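Local coordinates for monothiol glutaredoxin-S14, chloroplastic (Arabidopsis thaliana, PDB 3IPZ), which may serve as an iron-sulfur cluster donor in chloroplasts, binding a [2Fe-2S] cluster as a homodimer or with BOLA1, and may regulate CAX cation transporters, at residues A[26-31]-A[42-47]; A[74-77]-A[82-85]. All blocks are in the same frame, centred on the assembly; numbering follows the deposited sequence.

Contact 1: residues A[26-31]-A[42-47]; sequences GTRDFP and ILKNLN
Lys44 reaches from helix 34-45 toward the loop carrying Arg28 and Asp29, and the meeting is loose. Its CB leaves the helix pointing at the loop, with CG anti to the carbonyl carbon (chi1 -74°), and beyond CG the chain runs fully extended. CB, CG and CD touch nothing in 26-31; the first approach is by CE, 4.2 Å from Arg28 CD. In the thioredoxin fold of glutaredoxins this loop joins the strand 20-24 to the helix 34-45, whose start lies just after Cys33, the inferred [2Fe-2S] ligand, and Lys44 reaches back to the loop from the other end of that helix. NZ ends 4.0 Å from Arg28 O and 4.1 Å from OD2 of Asp29, whose side chain crosses the lysine at about a right angle. Both gaps exceed bonding range, so at most a weak, long-range attraction to the carboxylate is likely. The guanidinium of Arg28 is engaged elsewhere: NH2 meets Asp52 and the carbonyl of Phe50, with a cation-pi contact to the Phe50 ring. Behind Lys44 the helix closes in a Schellman motif, Asn47 N bonding Lys44 O at 3.2 Å.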
loop_
_atom_site.group_PDB
_atom_site.type_symbol
_atom_site.label_atom_id
_atom_site.label_comp_id
_atom_site.label_asym_id
_atom_site.label_seq_id
_atom_site.Cartn_x
_atom_site.Cartn_y
_atom_site.Cartn_z
ATOM N N GLY A 26 -10.726 3.391 -3.702
ATOM C CA GLY A 26 -11.283 4.637 -3.230
ATOM C C GLY A 26 -10.198 5.578 -2.755
ATOM O O GLY A 26 -9.044 5.484 -3.180
ATOM N N THR A 27 -10.572 6.471 -1.847
ATOM C CA THR A 27 -9.666 7.471 -1.312
ATOM C C THR A 27 -9.716 7.391 0.208
ATOM O O THR A 27 -10.639 6.798 0.770
ATOM C CB THR A 27 -10.107 8.883 -1.782
ATOM O OG1 THR A 27 -9.060 9.824 -1.528
ATOM C CG2 THR A 27 -11.345 9.326 -1.026
ATOM N N ARG A 28 -8.743 7.996 0.880
ATOM C CA ARG A 28 -8.708 7.934 2.337
ATOM C C ARG A 28 -9.948 8.495 3.000
ATOM O O ARG A 28 -10.367 8.015 4.050
ATOM C CB ARG A 28 -7.469 8.645 2.888
ATOM C CG ARG A 28 -7.713 10.052 3.406
ATOM C CD ARG A 28 -6.445 10.593 4.025
ATOM N NE ARG A 28 -5.324 10.433 3.106
ATOM C CZ ARG A 28 -4.049 10.438 3.480
ATOM N NH1 ARG A 28 -3.728 10.598 4.764
ATOM N NH2 ARG A 28 -3.094 10.269 2.571
ATOM N N ASP A 29 -10.536 9.520 2.400
ATOM C CA ASP A 29 -11.739 10.120 2.971
ATOM C C ASP A 29 -12.985 9.375 2.509
ATOM O O ASP A 29 -14.023 9.444 3.158
ATOM C CB ASP A 29 -11.851 11.588 2.559
ATOM C CG ASP A 29 -10.742 12.435 3.130
ATOM O OD1 ASP A 29 -10.304 13.372 2.431
ATOM O OD2 ASP A 29 -10.316 12.171 4.278
ATOM N N PHE A 30 -12.871 8.673 1.383
ATOM C CA PHE A 30 -13.997 7.927 0.825
ATOM C C PHE A 30 -13.623 6.512 0.400
ATOM O O PHE A 30 -13.538 6.208 -0.795
ATOM C CB PHE A 30 -14.595 8.675 -0.373
ATOM C CG PHE A 30 -15.015 10.076 -0.054
ATOM C CD1 PHE A 30 -14.184 11.152 -0.358
ATOM C CD2 PHE A 30 -16.206 10.314 0.634
ATOM C CE1 PHE A 30 -14.528 12.445 0.025
ATOM C CE2 PHE A 30 -16.559 11.601 1.021
ATOM C CZ PHE A 30 -15.718 12.670 0.719
ATOM N N PRO A 31 -13.381 5.631 1.378
ATOM C CA PRO A 31 -13.021 4.239 1.069
ATOM C C PRO A 31 -14.208 3.493 0.436
ATOM O O PRO A 31 -15.311 3.493 0.968
ATOM C CB PRO A 31 -12.612 3.675 2.433
ATOM C CG PRO A 31 -13.403 4.513 3.405
ATOM C CD PRO A 31 -13.289 5.901 2.822
ATOM N N ILE A 42 -6.177 2.009 10.392
ATOM C CA ILE A 42 -4.981 1.550 11.091
ATOM C C ILE A 42 -3.950 2.675 10.981
ATOM O O ILE A 42 -3.393 3.124 11.984
ATOM C CB ILE A 42 -4.340 0.285 10.434
ATOM C CG1 ILE A 42 -5.285 -0.905 10.479
ATOM C CG2 ILE A 42 -3.059 -0.077 11.141
ATOM C CD1 ILE A 42 -5.797 -1.367 11.874
ATOM N N LEU A 43 -3.704 3.121 9.750
ATOM C CA LEU A 43 -2.718 4.168 9.494
ATOM C C LEU A 43 -3.044 5.497 10.158
ATOM O O LEU A 43 -2.140 6.218 10.573
ATOM C CB LEU A 43 -2.526 4.375 7.985
ATOM C CG LEU A 43 -1.940 3.197 7.200
ATOM C CD1 LEU A 43 -1.816 3.584 5.750
ATOM C CD2 LEU A 43 -0.577 2.797 7.762
ATOM N N LYS A 44 -4.325 5.834 10.248
ATOM C CA LYS A 44 -4.709 7.079 10.903
ATOM C C LYS A 44 -4.496 6.954 12.419
ATOM O O LYS A 44 -4.092 7.912 13.076
ATOM C CB LYS A 44 -6.169 7.429 10.599
ATOM C CG LYS A 44 -6.410 7.948 9.178
ATOM C CD LYS A 44 -7.821 8.514 9.016
ATOM C CE LYS A 44 -8.033 9.105 7.623
ATOM N NZ LYS A 44 -9.359 9.771 7.465
ATOM N N ASN A 45 -4.756 5.765 12.957
ATOM C CA ASN A 45 -4.583 5.486 14.376
ATOM C C ASN A 45 -3.129 5.717 14.811
ATOM O O ASN A 45 -2.864 6.311 15.865
ATOM C CB ASN A 45 -4.973 4.031 14.660
ATOM C CG ASN A 45 -4.670 3.605 16.095
ATOM O OD1 ASN A 45 -5.477 3.818 17.001
ATOM N ND2 ASN A 45 -3.498 3.008 16.307
ATOM N N LEU A 46 -2.192 5.252 13.986
ATOM C CA LEU A 46 -0.762 5.369 14.278
ATOM C C LEU A 46 -0.164 6.734 13.985
ATOM O O LEU A 46 1.008 6.972 14.271
ATOM C CB LEU A 46 0.028 4.309 13.504
ATOM C CG LEU A 46 -0.397 2.848 13.694
ATOM C CD1 LEU A 46 0.521 1.953 12.884
ATOM C CD2 LEU A 46 -0.344 2.464 15.164
ATOM N N ASN A 47 -0.962 7.629 13.414
ATOM C CA ASN A 47 -0.482 8.972 13.092
ATOM C C ASN A 47 0.709 8.953 12.145
ATOM O O ASN A 47 1.588 9.809 12.215
ATOM C CB ASN A 47 -0.115 9.735 14.372
ATOM C CG ASN A 47 -1.336 10.251 15.108
ATOM O OD1 ASN A 47 -2.045 11.128 14.611
ATOM N ND2 ASN A 47 -1.598 9.702 16.290
#

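Contact 2: residues A[74-77]-A[82-85]; sequences FPQL and EFFG
Leu77 O is gripped by two successive amides of the strand 82-85, Phe84 N at 2.7 Å and, weakly, Gly85 N at 3.5 Å. Two residues of one strand thus stand opposite a single residue of the other, a classic beta bulge in an antiparallel hairpin. The other bond of the pair, from Leu77 N to Gly85 O, is 3.0 Å long and nearly straight (166° at the hydrogen). Gly85 has a backbone conformation that would press a side chain against the preceding carbonyl, consistent with glycine there. Beside these bonds, CB of Phe84 sits 3.3 Å from Leu77 O, while its ring turns away, Phe84 CD2 still 4.3 Å from Leu77 CD2. Phe83 swings its ring back over the hairpin, CG anti to the backbone N (chi1 173°): CD1 comes to 3.7 Å from Leu77 O and CE1 to 3.9 Å from CG of Gln76, the ring plane 73° from the glutamine amide. Gly85 N sits over one face of the Phe83 ring, near the rim. The Gln76 amide is fixed in turn by Ser69 at OE1 and the Thr73 carbonyl at NE2, and NE2 also lies 3.3 Å above the plane of the Phe74 ring, toward its rim. Phe74 belongs to the glutathione site by similarity, and the cis peptide before Pro75 marks the cis-proline characteristic of the thioredoxin fold, close to Phe35, inferred to belong to the cluster site. In the sheet, 76-79 lies between strands 20-24 and 82-85; Phe74 and Gln76 pack on helix 59-69, whereas Pro75 and Leu77 pack on helices 34-45 and 87-96.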
loop_
_atom_site.group_PDB
_atom_site.type_symbol
_atom_site.label_atom_id
_atom_site.label_comp_id
_atom_site.label_asym_id
_atom_site.label_seq_id
_atom_site.Cartn_x
_atom_site.Cartn_y
_atom_site.Cartn_z
ATOM N N PHE A 74 -6.435 -5.637 -3.182
ATOM C CA PHE A 74 -6.128 -4.392 -2.526
ATOM C C PHE A 74 -7.069 -4.297 -1.347
ATOM O O PHE A 74 -8.186 -4.818 -1.388
ATOM C CB PHE A 74 -6.337 -3.224 -3.496
ATOM C CG PHE A 74 -5.480 -3.314 -4.713
ATOM C CD1 PHE A 74 -5.913 -4.008 -5.833
ATOM C CD2 PHE A 74 -4.199 -2.772 -4.711
ATOM C CE1 PHE A 74 -5.075 -4.167 -6.932
ATOM C CE2 PHE A 74 -3.356 -2.925 -5.805
ATOM C CZ PHE A 74 -3.794 -3.625 -6.918
ATOM N N PRO A 75 -6.666 -3.570 -0.306
ATOM C CA PRO A 75 -5.406 -2.833 -0.177
ATOM C C PRO A 75 -4.069 -3.559 -0.229
ATOM O O PRO A 75 -3.926 -4.711 0.167
ATOM C CB PRO A 75 -5.581 -2.108 1.151
ATOM C CG PRO A 75 -6.337 -3.124 1.957
ATOM C CD PRO A 75 -7.407 -3.562 0.970
ATOM N N GLN A 76 -3.085 -2.822 -0.718
ATOM C CA GLN A 76 -1.710 -3.263 -0.813
ATOM C C GLN A 76 -0.922 -2.127 -0.159
ATOM O O GLN A 76 -0.994 -0.986 -0.601
ATOM C CB GLN A 76 -1.289 -3.437 -2.279
ATOM C CG GLN A 76 -1.626 -4.797 -2.856
ATOM C CD GLN A 76 -1.150 -4.977 -4.288
ATOM O OE1 GLN A 76 -0.157 -4.385 -4.708
ATOM N NE2 GLN A 76 -1.853 -5.816 -5.037
ATOM N N LEU A 77 -0.176 -2.446 0.892
ATOM C CA LEU A 77 0.597 -1.445 1.612
ATOM C C LEU A 77 2.087 -1.552 1.369
ATOM O O LEU A 77 2.669 -2.629 1.451
ATOM C CB LEU A 77 0.333 -1.560 3.118
ATOM C CG LEU A 77 1.029 -0.578 4.076
ATOM C CD1 LEU A 77 0.553 0.853 3.807
ATOM C CD2 LEU A 77 0.711 -0.973 5.518
ATOM N N GLU A 82 9.094 -1.165 -0.065
ATOM C CA GLU A 82 8.979 -2.623 -0.126
ATOM C C GLU A 82 7.545 -3.002 0.175
ATOM O O GLU A 82 6.923 -2.411 1.055
ATOM C CB GLU A 82 9.902 -3.295 0.896
ATOM C CG GLU A 82 11.385 -2.997 0.683
ATOM C CD GLU A 82 11.930 -3.599 -0.609
ATOM O OE1 GLU A 82 13.040 -3.198 -1.036
ATOM O OE2 GLU A 82 11.256 -4.477 -1.193
ATOM N N PHE A 83 7.013 -3.972 -0.564
ATOM C CA PHE A 83 5.643 -4.413 -0.349
ATOM C C PHE A 83 5.527 -5.041 1.048
ATOM O O PHE A 83 6.222 -6.004 1.370
ATOM C CB PHE A 83 5.245 -5.422 -1.428
ATOM C CG PHE A 83 3.914 -6.066 -1.195
ATOM C CD1 PHE A 83 2.759 -5.297 -1.108
ATOM C CD2 PHE A 83 3.817 -7.447 -1.034
ATOM C CE1 PHE A 83 1.508 -5.897 -0.855
ATOM C CE2 PHE A 83 2.579 -8.053 -0.781
ATOM C CZ PHE A 83 1.421 -7.269 -0.692
ATOM N N PHE A 84 4.650 -4.486 1.878
ATOM C CA PHE A 84 4.471 -5.008 3.225
ATOM C C PHE A 84 3.405 -6.095 3.275
ATOM O O PHE A 84 3.618 -7.136 3.879
ATOM C CB PHE A 84 4.102 -3.888 4.196
ATOM C CG PHE A 84 4.100 -4.322 5.623
ATOM C CD1 PHE A 84 5.306 -4.516 6.304
ATOM C CD2 PHE A 84 2.900 -4.589 6.278
ATOM C CE1 PHE A 84 5.320 -4.973 7.607
ATOM C CE2 PHE A 84 2.901 -5.050 7.592
ATOM C CZ PHE A 84 4.110 -5.244 8.259
ATOM N N GLY A 85 2.255 -5.858 2.651
ATOM C CA GLY A 85 1.219 -6.876 2.655
ATOM C C GLY A 85 -0.168 -6.359 2.355
ATOM O O GLY A 85 -0.363 -5.147 2.191
#

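The two contacts, centred 14 Å apart, meet through helix 34-45: Leu43 CD1, one residue before the lysine of contact 1, lies 4.1 Å from Leu77 CD1 of contact 2. That helix thus turns a buried leucine to the central sheet and a charged side chain to the surface. Contact 1 joins a loop to the last turn of the helix following it; no residue that touches there is buried, and it has no hydrogen bond across, only a thin apolar touch and distant charge attraction. Contact 2 pairs neighbouring strands, is partly buried and buries 239 Å² between its segments against 92 Å², using backbone bonds and aromatic packing beside the predicted glutathione site.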